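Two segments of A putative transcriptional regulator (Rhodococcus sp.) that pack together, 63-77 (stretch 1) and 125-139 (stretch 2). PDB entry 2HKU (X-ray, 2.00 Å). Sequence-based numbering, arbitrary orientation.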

ATOM      1  N   LYS A  63      23.118   4.555  -6.170  1.00 36.28           N
ATOM      2  CA  LYS A  63      22.510   4.093  -4.933  1.00 35.20           C
ATOM      3  C   LYS A  63      21.043   3.653  -5.170  1.00 33.61           C
ATOM      4  O   LYS A  63      20.612   2.662  -4.616  1.00 32.48           O
ATOM      5  CB  LYS A  63      22.579   5.187  -3.859  1.00 34.08           C
ATOM      6  CG  LYS A  63      22.398   4.668  -2.455  1.00 36.93           C
ATOM      7  CD  LYS A  63      22.256   5.822  -1.488  1.00 41.16           C
ATOM      8  CE  LYS A  63      21.487   5.385  -0.226  1.00 43.82           C
ATOM      9  NZ  LYS A  63      21.453   6.458   0.817  1.00 40.78           N
ATOM     10  N   GLU A  64      20.304   4.443  -5.963  1.00 32.79           N
ATOM     11  CA  GLU A  64      18.862   4.268  -6.169  1.00 33.88           C
ATOM     12  C   GLU A  64      18.643   2.933  -6.858  1.00 33.27           C
ATOM     13  O   GLU A  64      17.752   2.170  -6.526  1.00 31.87           O
ATOM     14  CB  GLU A  64      18.317   5.428  -7.056  1.00 35.48           C
ATOM     15  CG  GLU A  64      18.254   6.776  -6.328  1.00 40.84           C
ATOM     16  CD  GLU A  64      19.649   7.402  -6.023  1.00 43.04           C
ATOM     17  OE1 GLU A  64      20.492   7.440  -6.945  1.00 47.15           O
ATOM     18  OE2 GLU A  64      19.917   7.840  -4.862  1.00 44.63           O
ATOM     19  N   ARG A  65      19.526   2.629  -7.800  1.00 32.16           N
ATOM     20  CA  ARG A  65      19.431   1.386  -8.454  1.00 33.20           C
ATOM     21  C   ARG A  65      19.768   0.172  -7.551  1.00 31.69           C
ATOM     22  O   ARG A  65      19.061  -0.830  -7.603  1.00 30.26           O
ATOM     23  CB  ARG A  65      20.320   1.338  -9.669  1.00 34.84           C
ATOM     24  CG  ARG A  65      20.262  -0.033 -10.286  1.00 38.87           C
ATOM     25  CD  ARG A  65      20.744   0.087 -11.716  1.00 47.24           C
ATOM     26  NE  ARG A  65      19.687  -0.128 -12.701  1.00 53.56           N
ATOM     27  CZ  ARG A  65      19.353  -1.321 -13.192  1.00 53.51           C
ATOM     28  NH1 ARG A  65      18.394  -1.401 -14.100  1.00 56.65           N
ATOM     29  NH2 ARG A  65      19.978  -2.425 -12.777  1.00 54.03           N
ATOM     30  N   LEU A  66      20.834   0.259  -6.762  1.00 29.84           N
ATOM     31  CA  LEU A  66      21.015  -0.746  -5.659  1.00 29.03           C
ATOM     32  C   LEU A  66      19.755  -0.928  -4.765  1.00 27.98           C
ATOM     33  O   LEU A  66      19.344  -2.046  -4.540  1.00 27.13           O
ATOM     34  CB  LEU A  66      22.246  -0.458  -4.798  1.00 28.82           C
ATOM     35  CG  LEU A  66      22.667  -1.427  -3.645  1.00 28.37           C
ATOM     36  CD1 LEU A  66      22.843  -2.851  -4.068  1.00 25.79           C
ATOM     37  CD2 LEU A  66      23.922  -0.920  -2.973  1.00 28.78           C
ATOM     38  N   PHE A  67      19.140   0.187  -4.316  1.00 26.33           N
ATOM     39  CA  PHE A  67      17.992   0.155  -3.460  1.00 23.30           C
ATOM     40  C   PHE A  67      16.829  -0.557  -4.164  1.00 24.48           C
ATOM     41  O   PHE A  67      16.215  -1.446  -3.579  1.00 20.37           O
ATOM     42  CB  PHE A  67      17.490   1.584  -3.130  1.00 25.84           C
ATOM     43  CG  PHE A  67      16.339   1.576  -2.153  1.00 23.89           C
ATOM     44  CD1 PHE A  67      16.585   1.272  -0.802  1.00 23.33           C
ATOM     45  CD2 PHE A  67      15.077   1.719  -2.575  1.00 23.79           C
ATOM     46  CE1 PHE A  67      15.576   1.225   0.120  1.00 25.68           C
ATOM     47  CE2 PHE A  67      14.025   1.731  -1.671  1.00 22.13           C
ATOM     48  CZ  PHE A  67      14.240   1.481  -0.347  1.00 28.83           C
ATOM     49  N   VAL A  68      16.492  -0.131  -5.402  1.00 21.84           N
ATOM     50  CA  VAL A  68      15.393  -0.801  -6.062  1.00 23.69           C
ATOM     51  C   VAL A  68      15.707  -2.310  -6.312  1.00 23.61           C
ATOM     52  O   VAL A  68      14.823  -3.173  -6.144  1.00 22.68           O
ATOM     53  CB  VAL A  68      14.941  -0.016  -7.401  1.00 24.62           C
ATOM     54  CG1 VAL A  68      13.879  -0.814  -8.142  1.00 22.32           C
ATOM     55  CG2 VAL A  68      14.464   1.359  -7.031  1.00 21.76           C
ATOM     56  N   GLU A  69      16.927  -2.650  -6.744  1.00 24.12           N
ATOM     57  CA  GLU A  69      17.173  -4.065  -6.986  1.00 25.72           C
ATOM     58  C   GLU A  69      17.025  -4.854  -5.684  1.00 24.47           C
ATOM     59  O   GLU A  69      16.397  -5.912  -5.666  1.00 25.45           O
ATOM     60  CB  GLU A  69      18.569  -4.325  -7.531  1.00 25.15           C
ATOM     61  CG  GLU A  69      18.662  -4.011  -8.979  1.00 29.25           C
ATOM     62  CD  GLU A  69      19.974  -4.436  -9.543  1.00 30.80           C
ATOM     63  OE1 GLU A  69      20.649  -5.348  -8.991  1.00 29.91           O
ATOM     64  OE2 GLU A  69      20.309  -3.834 -10.534  1.00 32.00           O
ATOM     65  N   VAL A  70      17.609  -4.335  -4.603  1.00 24.26           N
ATOM     66  CA  VAL A  70      17.481  -4.965  -3.273  1.00 24.19           C
ATOM     67  C   VAL A  70      16.011  -5.162  -2.880  1.00 23.66           C
ATOM     68  O   VAL A  70      15.622  -6.245  -2.300  1.00 22.22           O
ATOM     69  CB  VAL A  70      18.261  -4.108  -2.198  1.00 24.01           C
ATOM     70  CG1 VAL A  70      17.830  -4.401  -0.788  1.00 25.00           C
ATOM     71  CG2 VAL A  70      19.794  -4.245  -2.377  1.00 28.06           C
ATOM     72  N   ALA A  71      15.184  -4.116  -3.160  1.00 21.76           N
ATOM     73  CA  ALA A  71      13.792  -4.114  -2.751  1.00 22.21           C
ATOM     74  C   ALA A  71      12.986  -5.157  -3.528  1.00 21.98           C
ATOM     75  O   ALA A  71      12.225  -5.910  -2.965  1.00 22.42           O
ATOM     76  CB  ALA A  71      13.165  -2.686  -2.917  1.00 21.42           C
ATOM     77  N   CYS A  72      13.179  -5.186  -4.838  1.00 20.43           N
ATOM     78  CA  CYS A  72      12.637  -6.209  -5.679  1.00 21.15           C
ATOM     79  C   CYS A  72      13.033  -7.666  -5.265  1.00 19.18           C
ATOM     80  O   CYS A  72      12.175  -8.493  -5.176  1.00 22.98           O
ATOM     81  CB  CYS A  72      13.055  -5.938  -7.111  1.00 17.51           C
ATOM     82  SG  CYS A  72      12.142  -4.368  -7.713  1.00 23.09           S
ATOM     83  N   ALA A  73      14.307  -7.979  -5.151  1.00 22.80           N
ATOM     84  CA  ALA A  73      14.794  -9.321  -4.629  1.00 22.01           C
ATOM     85  C   ALA A  73      14.215  -9.677  -3.284  1.00 22.53           C
ATOM     86  O   ALA A  73      13.694 -10.775  -3.094  1.00 24.95           O
ATOM     87  CB  ALA A  73      16.278  -9.372  -4.613  1.00 24.18           C
ATOM     88  N   ALA A  74      14.176  -8.715  -2.360  1.00 23.12           N
ATOM     89  CA  ALA A  74      13.509  -8.931  -1.051  1.00 21.92           C
ATOM     90  C   ALA A  74      12.080  -9.345  -1.114  1.00 20.84           C
ATOM     91  O   ALA A  74      11.668 -10.312  -0.498  1.00 21.62           O
ATOM     92  CB  ALA A  74      13.686  -7.675  -0.105  1.00 22.72           C
ATOM     93  N   VAL A  75      11.240  -8.620  -1.842  1.00 20.21           N
ATOM     94  CA  VAL A  75       9.873  -9.036  -1.941  1.00 18.54           C
ATOM     95  C   VAL A  75       9.633 -10.351  -2.735  1.00 19.21           C
ATOM     96  O   VAL A  75       8.688 -11.092  -2.442  1.00 21.47           O
ATOM     97  CB  VAL A  75       8.892  -7.859  -2.528  1.00 15.34           C
ATOM     98  CG1 VAL A  75       9.037  -7.714  -4.103  1.00 16.06           C
ATOM     99  CG2 VAL A  75       7.492  -8.186  -2.174  1.00 18.06           C
ATOM    100  N   LEU A  76      10.397 -10.598  -3.784  1.00 19.23           N
ATOM    101  CA  LEU A  76      10.348 -11.876  -4.496  1.00 20.62           C
ATOM    102  C   LEU A  76      10.713 -13.051  -3.587  1.00 21.37           C
ATOM    103  O   LEU A  76      10.065 -14.100  -3.595  1.00 21.49           O
ATOM    104  CB  LEU A  76      11.347 -11.825  -5.676  1.00 18.73           C
ATOM    105  CG  LEU A  76      10.767 -10.926  -6.807  1.00 20.41           C
ATOM    106  CD1 LEU A  76      11.724 -10.822  -7.959  1.00 24.25           C
ATOM    107  CD2 LEU A  76       9.561 -11.554  -7.269  1.00 19.38           C
ATOM    108  N   ARG A  77      11.767 -12.840  -2.826  1.00 23.11           N
ATOM    109  CA  ARG A  77      12.212 -13.881  -1.901  1.00 26.55           C
ATOM    110  C   ARG A  77      11.183 -14.080  -0.801  1.00 25.32           C
ATOM    111  O   ARG A  77      10.766 -15.229  -0.466  1.00 26.09           O
ATOM    112  CB  ARG A  77      13.618 -13.527  -1.410  1.00 25.79           C
ATOM    113  CG  ARG A  77      14.681 -13.667  -2.555  1.00 31.49           C
ATOM    114  CD  ARG A  77      16.100 -13.853  -1.985  1.00 36.56           C
ATOM    115  NE  ARG A  77      17.053 -14.383  -3.019  1.00 46.79           N
ATOM    116  CZ  ARG A  77      17.819 -13.633  -3.814  1.00 48.16           C
ATOM    117  NH1 ARG A  77      17.784 -12.311  -3.742  1.00 50.31           N
ATOM    118  NH2 ARG A  77      18.617 -14.208  -4.700  1.00 49.71           N
ATOM    119  N   SER A 125      12.848   5.141 -16.214  1.00 60.17           N
ATOM    120  CA  SER A 125      12.403   3.883 -16.832  1.00 58.75           C
ATOM    121  C   SER A 125      13.308   2.709 -16.452  1.00 57.50           C
ATOM    122  O   SER A 125      12.799   1.594 -16.363  1.00 57.10           O
ATOM    123  CB  SER A 125      12.235   3.999 -18.370  1.00 58.99           C
ATOM    124  OG  SER A 125      13.467   3.749 -19.056  1.00 58.62           O
ATOM    125  N   GLU A 126      14.609   2.944 -16.198  1.00 55.87           N
ATOM    126  CA  GLU A 126      15.508   1.836 -15.801  1.00 54.27           C
ATOM    127  C   GLU A 126      14.537   1.045 -14.987  1.00 52.93           C
ATOM    128  O   GLU A 126      14.501  -0.210 -15.051  1.00 53.48           O
ATOM    129  CB  GLU A 126      16.700   2.260 -14.956  1.00 54.78           C
ATOM    130  CG  GLU A 126      17.422   3.506 -15.348  1.00 55.11           C
ATOM    131  CD  GLU A 126      17.976   4.186 -14.099  1.00 57.59           C
ATOM    132  OE1 GLU A 126      18.772   3.535 -13.355  1.00 57.33           O
ATOM    133  OE2 GLU A 126      17.600   5.354 -13.858  1.00 57.90           O
ATOM    134  N   LEU A 127      13.857   1.718 -14.057  1.00 50.36           N
ATOM    135  CA  LEU A 127      14.082   1.562 -12.647  1.00 46.86           C
ATOM    136  C   LEU A 127      12.590   1.150 -12.424  1.00 43.16           C
ATOM    137  O   LEU A 127      12.312   0.207 -11.734  1.00 39.75           O
ATOM    138  CB  LEU A 127      14.486   2.827 -11.896  1.00 47.74           C
ATOM    139  CG  LEU A 127      15.476   2.607 -10.742  1.00 48.28           C
ATOM    140  CD1 LEU A 127      16.759   1.888 -11.177  1.00 47.69           C
ATOM    141  CD2 LEU A 127      15.811   3.913 -10.037  1.00 47.01           C
ATOM    142  N   ARG A 128      11.672   1.883 -13.080  1.00 40.35           N
ATOM    143  CA  ARG A 128      10.300   1.481 -13.309  1.00 38.59           C
ATOM    144  C   ARG A 128      10.157   0.043 -13.920  1.00 36.42           C
ATOM    145  O   ARG A 128       9.274  -0.689 -13.538  1.00 34.30           O
ATOM    146  CB  ARG A 128       9.611   2.513 -14.194  1.00 38.98           C
ATOM    147  CG  ARG A 128       8.133   2.426 -14.233  1.00 44.54           C
ATOM    148  CD  ARG A 128       7.612   2.567 -15.667  1.00 52.84           C
ATOM    149  NE  ARG A 128       6.182   2.893 -15.685  1.00 63.21           N
ATOM    150  CZ  ARG A 128       5.211   2.153 -16.246  1.00 66.58           C
ATOM    151  NH1 ARG A 128       5.490   1.009 -16.887  1.00 67.41           N
ATOM    152  NH2 ARG A 128       3.943   2.581 -16.184  1.00 67.75           N
ATOM    153  N   ASP A 129      11.049  -0.342 -14.840  1.00 33.28           N
ATOM    154  CA  ASP A 129      11.045  -1.688 -15.430  1.00 32.00           C
ATOM    155  C   ASP A 129      11.339  -2.821 -14.434  1.00 29.51           C
ATOM    156  O   ASP A 129      10.771  -3.918 -14.516  1.00 26.72           O
ATOM    157  CB  ASP A 129      12.004  -1.726 -16.603  1.00 33.23           C
ATOM    158  CG  ASP A 129      11.546  -0.829 -17.782  1.00 36.25           C
ATOM    159  OD1 ASP A 129      10.399  -0.290 -17.821  1.00 37.99           O
ATOM    160  OD2 ASP A 129      12.390  -0.637 -18.659  1.00 41.34           O
ATOM    161  N   LEU A 130      12.226  -2.553 -13.488  1.00 28.25           N
ATOM    162  CA  LEU A 130      12.520  -3.505 -12.390  1.00 29.75           C
ATOM    163  C   LEU A 130      11.251  -3.694 -11.545  1.00 28.10           C
ATOM    164  O   LEU A 130      10.904  -4.833 -11.191  1.00 29.07           O
ATOM    165  CB  LEU A 130      13.571  -2.909 -11.454  1.00 31.27           C
ATOM    166  CG  LEU A 130      15.054  -3.315 -11.350  1.00 34.65           C
ATOM    167  CD1 LEU A 130      15.574  -3.966 -12.556  1.00 34.72           C
ATOM    168  CD2 LEU A 130      15.988  -2.174 -10.871  1.00 29.44           C
ATOM    169  N   ILE A 131      10.588  -2.564 -11.224  1.00 26.55           N
ATOM    170  CA  ILE A 131       9.387  -2.537 -10.425  1.00 25.43           C
ATOM    171  C   ILE A 131       8.293  -3.305 -11.141  1.00 24.17           C
ATOM    172  O   ILE A 131       7.623  -4.154 -10.525  1.00 23.54           O
ATOM    173  CB  ILE A 131       8.829  -1.062 -10.110  1.00 25.38           C
ATOM    174  CG1 ILE A 131       9.710  -0.274  -9.099  1.00 28.23           C
ATOM    175  CG2 ILE A 131       7.432  -1.139  -9.488  1.00 27.36           C
ATOM    176  CD1 ILE A 131       9.930  -0.929  -7.777  1.00 30.43           C
ATOM    177  N   THR A 132       8.029  -2.945 -12.416  1.00 21.66           N
ATOM    178  CA  THR A 132       6.957  -3.582 -13.145  1.00 22.13           C
ATOM    179  C   THR A 132       7.240  -5.057 -13.401  1.00 21.80           C
ATOM    180  O   THR A 132       6.320  -5.887 -13.358  1.00 21.27           O
ATOM    181  CB  THR A 132       6.476  -2.790 -14.423  1.00 22.91           C
ATOM    182  OG1 THR A 132       7.544  -2.643 -15.314  1.00 28.11           O
ATOM    183  CG2 THR A 132       6.138  -1.476 -14.059  1.00 22.52           C
ATOM    184  N   ASP A 133       8.475  -5.415 -13.705  1.00 19.43           N
ATOM    185  CA  ASP A 133       8.715  -6.793 -13.868  1.00 20.91           C
ATOM    186  C   ASP A 133       8.410  -7.554 -12.583  1.00 19.77           C
ATOM    187  O   ASP A 133       7.912  -8.633 -12.665  1.00 18.34           O
ATOM    188  CB  ASP A 133      10.157  -7.114 -14.275  1.00 22.44           C
ATOM    189  CG  ASP A 133      10.408  -6.953 -15.833  1.00 24.18           C
ATOM    190  OD1 ASP A 133       9.434  -6.765 -16.610  1.00 25.47           O
ATOM    191  OD2 ASP A 133      11.586  -7.011 -16.212  1.00 28.18           O
ATOM    192  N   THR A 134       8.829  -7.000 -11.445  1.00 21.01           N
ATOM    193  CA  THR A 134       8.693  -7.587 -10.076  1.00 21.42           C
ATOM    194  C   THR A 134       7.228  -7.761  -9.741  1.00 21.49           C
ATOM    195  O   THR A 134       6.812  -8.807  -9.353  1.00 19.68           O
ATOM    196  CB  THR A 134       9.495  -6.767  -8.982  1.00 21.24           C
ATOM    197  OG1 THR A 134      10.891  -6.735  -9.353  1.00 21.56           O
ATOM    198  CG2 THR A 134       9.368  -7.396  -7.508  1.00 19.54           C
ATOM    199  N   LEU A 135       6.423  -6.750 -10.034  1.00 21.05           N
ATOM    200  CA  LEU A 135       4.992  -6.810  -9.859  1.00 20.48           C
ATOM    201  C   LEU A 135       4.323  -7.850 -10.699  1.00 20.96           C
ATOM    202  O   LEU A 135       3.471  -8.540 -10.203  1.00 18.55           O
ATOM    203  CB  LEU A 135       4.257  -5.454 -10.186  1.00 20.74           C
ATOM    204  CG  LEU A 135       4.212  -4.350  -9.162  1.00 23.48           C
ATOM    205  CD1 LEU A 135       3.401  -3.032  -9.708  1.00 24.71           C
ATOM    206  CD2 LEU A 135       3.600  -4.890  -7.851  1.00 24.35           C
ATOM    207  N   ARG A 136       4.634  -7.928 -12.003  1.00 22.03           N
ATOM    208  CA  ARG A 136       4.023  -8.972 -12.825  1.00 21.99           C
ATOM    209  C   ARG A 136       4.362 -10.348 -12.291  1.00 20.83           C
ATOM    210  O   ARG A 136       3.529 -11.248 -12.353  1.00 22.77           O
ATOM    211  CB  ARG A 136       4.635  -8.918 -14.222  1.00 24.10           C
ATOM    212  CG  ARG A 136       3.975  -7.808 -15.046  1.00 27.99           C
ATOM    213  CD  ARG A 136       4.676  -7.600 -16.498  1.00 26.66           C
ATOM    214  NE  ARG A 136       3.865  -6.624 -17.287  1.00 27.49           N
ATOM    215  CZ  ARG A 136       2.666  -6.809 -17.829  1.00 32.29           C
ATOM    216  NH1 ARG A 136       2.000  -7.956 -17.687  1.00 32.42           N
ATOM    217  NH2 ARG A 136       2.092  -5.813 -18.553  1.00 29.07           N
ATOM    218  N   THR A 137       5.601 -10.527 -11.848  1.00 21.23           N
ATOM    219  CA  THR A 137       6.071 -11.875 -11.318  1.00 21.65           C
ATOM    220  C   THR A 137       5.340 -12.226 -10.025  1.00 22.06           C
ATOM    221  O   THR A 137       4.998 -13.407  -9.821  1.00 23.29           O
ATOM    222  CB  THR A 137       7.590 -11.873 -11.038  1.00 18.63           C
ATOM    223  OG1 THR A 137       8.333 -11.611 -12.251  1.00 24.53           O
ATOM    224  CG2 THR A 137       8.129 -13.268 -10.422  1.00 24.46           C
ATOM    225  N   LEU A 138       5.190 -11.243  -9.087  1.00 20.83           N
ATOM    226  CA  LEU A 138       4.403 -11.478  -7.852  1.00 20.45           C
ATOM    227  C   LEU A 138       2.994 -11.888  -8.253  1.00 19.67           C
ATOM    228  O   LEU A 138       2.439 -12.857  -7.717  1.00 17.70           O
ATOM    229  CB  LEU A 138       4.325 -10.218  -6.968  1.00 21.29           C
ATOM    230  CG  LEU A 138       5.585  -9.692  -6.312  1.00 19.60           C
ATOM    231  CD1 LEU A 138       5.493  -8.389  -5.494  1.00 13.35           C
ATOM    232  CD2 LEU A 138       6.118 -10.887  -5.339  1.00 19.62           C
ATOM    233  N   HIS A 139       2.397 -11.163  -9.199  1.00 17.88           N
ATOM    234  CA  HIS A 139       1.020 -11.456  -9.615  1.00 17.79           C
ATOM    235  C   HIS A 139       0.843 -12.805 -10.359  1.00 19.69           C
ATOM    236  O   HIS A 139      -0.106 -13.569 -10.065  1.00 18.86           O
ATOM    237  CB  HIS A 139       0.493 -10.305 -10.524  1.00 19.28           C
ATOM    238  CG  HIS A 139       0.263  -8.994  -9.792  1.00 22.72           C
ATOM    239  ND1 HIS A 139       0.332  -7.766 -10.413  1.00 29.19           N
ATOM    240  CD2 HIS A 139      -0.137  -8.737  -8.527  1.00 25.59           C
ATOM    241  CE1 HIS A 139       0.033  -6.805  -9.549  1.00 24.87           C
ATOM    242  NE2 HIS A 139      -0.287  -7.369  -8.405  1.00 26.91           N
TER

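The two segments are helices that run side by side in the same direction: their N-to-C axes differ by 2° and approach to 9.9 Å. With so little divergence, contact is kept along the full length, and the nearest CA pairs step regularly: CA of Arg-65 lies 6.8 Å from CA of Leu-127, CA of Cys-72 lies 6.1 Å from CA of Thr-134, and CA of Leu-76 lies 6.8 Å from CA of Leu-138. Together the two sides bury 670 Å². No hydrogen bond crosses the interface, so the pairing rests mainly on apolar packing.

That packing is best defined around Leu-130, whose CA-to-CB bond points toward the first helix. Its side chain enters a hole formed by Arg-65, Val-68, Glu-69 and Cys-72, residues that lie on one face of the helix over two turns (i, i+3, i+4, i+7). One methyl, CD2 of Leu-130, reaches CG1 of Val-68 at 3.7 Å and CG of Glu-69 at 3.8 Å, which places the aliphatic part of the glutamate against the leucine. Val-68 also touches two further residues: its CG2 lies 4.0 Å from CG of Leu-127, and its CG1 lies 4.0 Å from CD1 of Ile-131. Leu-127 and Ile-131 both start sideways from the backbone, but their ends come nearer to the opposing helix, which is how they reach this valine.

At the C-terminal end the apolar contacts continue through Val-75 and Leu-76. CG1 of Val-75 sits 3.9 Å from CD1 of Leu-138 and a tighter 3.4 Å from CG2 of Thr-134. CD2 of Leu-76 is 4.0 Å from CD2 of Leu-138 and 3.9 Å from CG2 of Thr-137, so this one methyl meets both residues.

The charged contacts gather at the N-terminal end. Arg-65 NE and Glu-126 OE1 form a salt bridge across the interface, but at 3.8 Å it is long. A much shorter one, 2.7 Å between Arg-65 NH2 and Glu-69 OE2, lies within the first helix, linking residues one turn apart. The guanidinium surroundings differ by direction: Glu-126 OE1 lies at the edge, near the plane, whereas Leu-130 CD2 lies over one face, 4.1 Å from Arg-65 NH1. Polar edge and apolar face thus meet partners of matching character.

Near the middle, Cys-72 and Thr-134 bring polar atoms into the interface. Both CA-to-CB bonds point toward the opposite helix, and Cys-72 SG comes within 3.1 Å of Thr-134 OG1, the shortest approach between the stretches. The threonine hydroxyl donates within its own helix, from Thr-134 OG1 to Leu-130 O at 2.6 Å, so its proton is directed back along the chain rather than at the sulfur. The m rotamer of Thr-134, chi1 -59°, accompanies this bond. Thr-137, also m, repeats the pattern one turn nearer the C-terminus, with OG1 donating to Asp-133 O at 3.0 Å. Cys-72 SG also has an apolar neighbour in CD1 of Ile-131, at 4.1 Å.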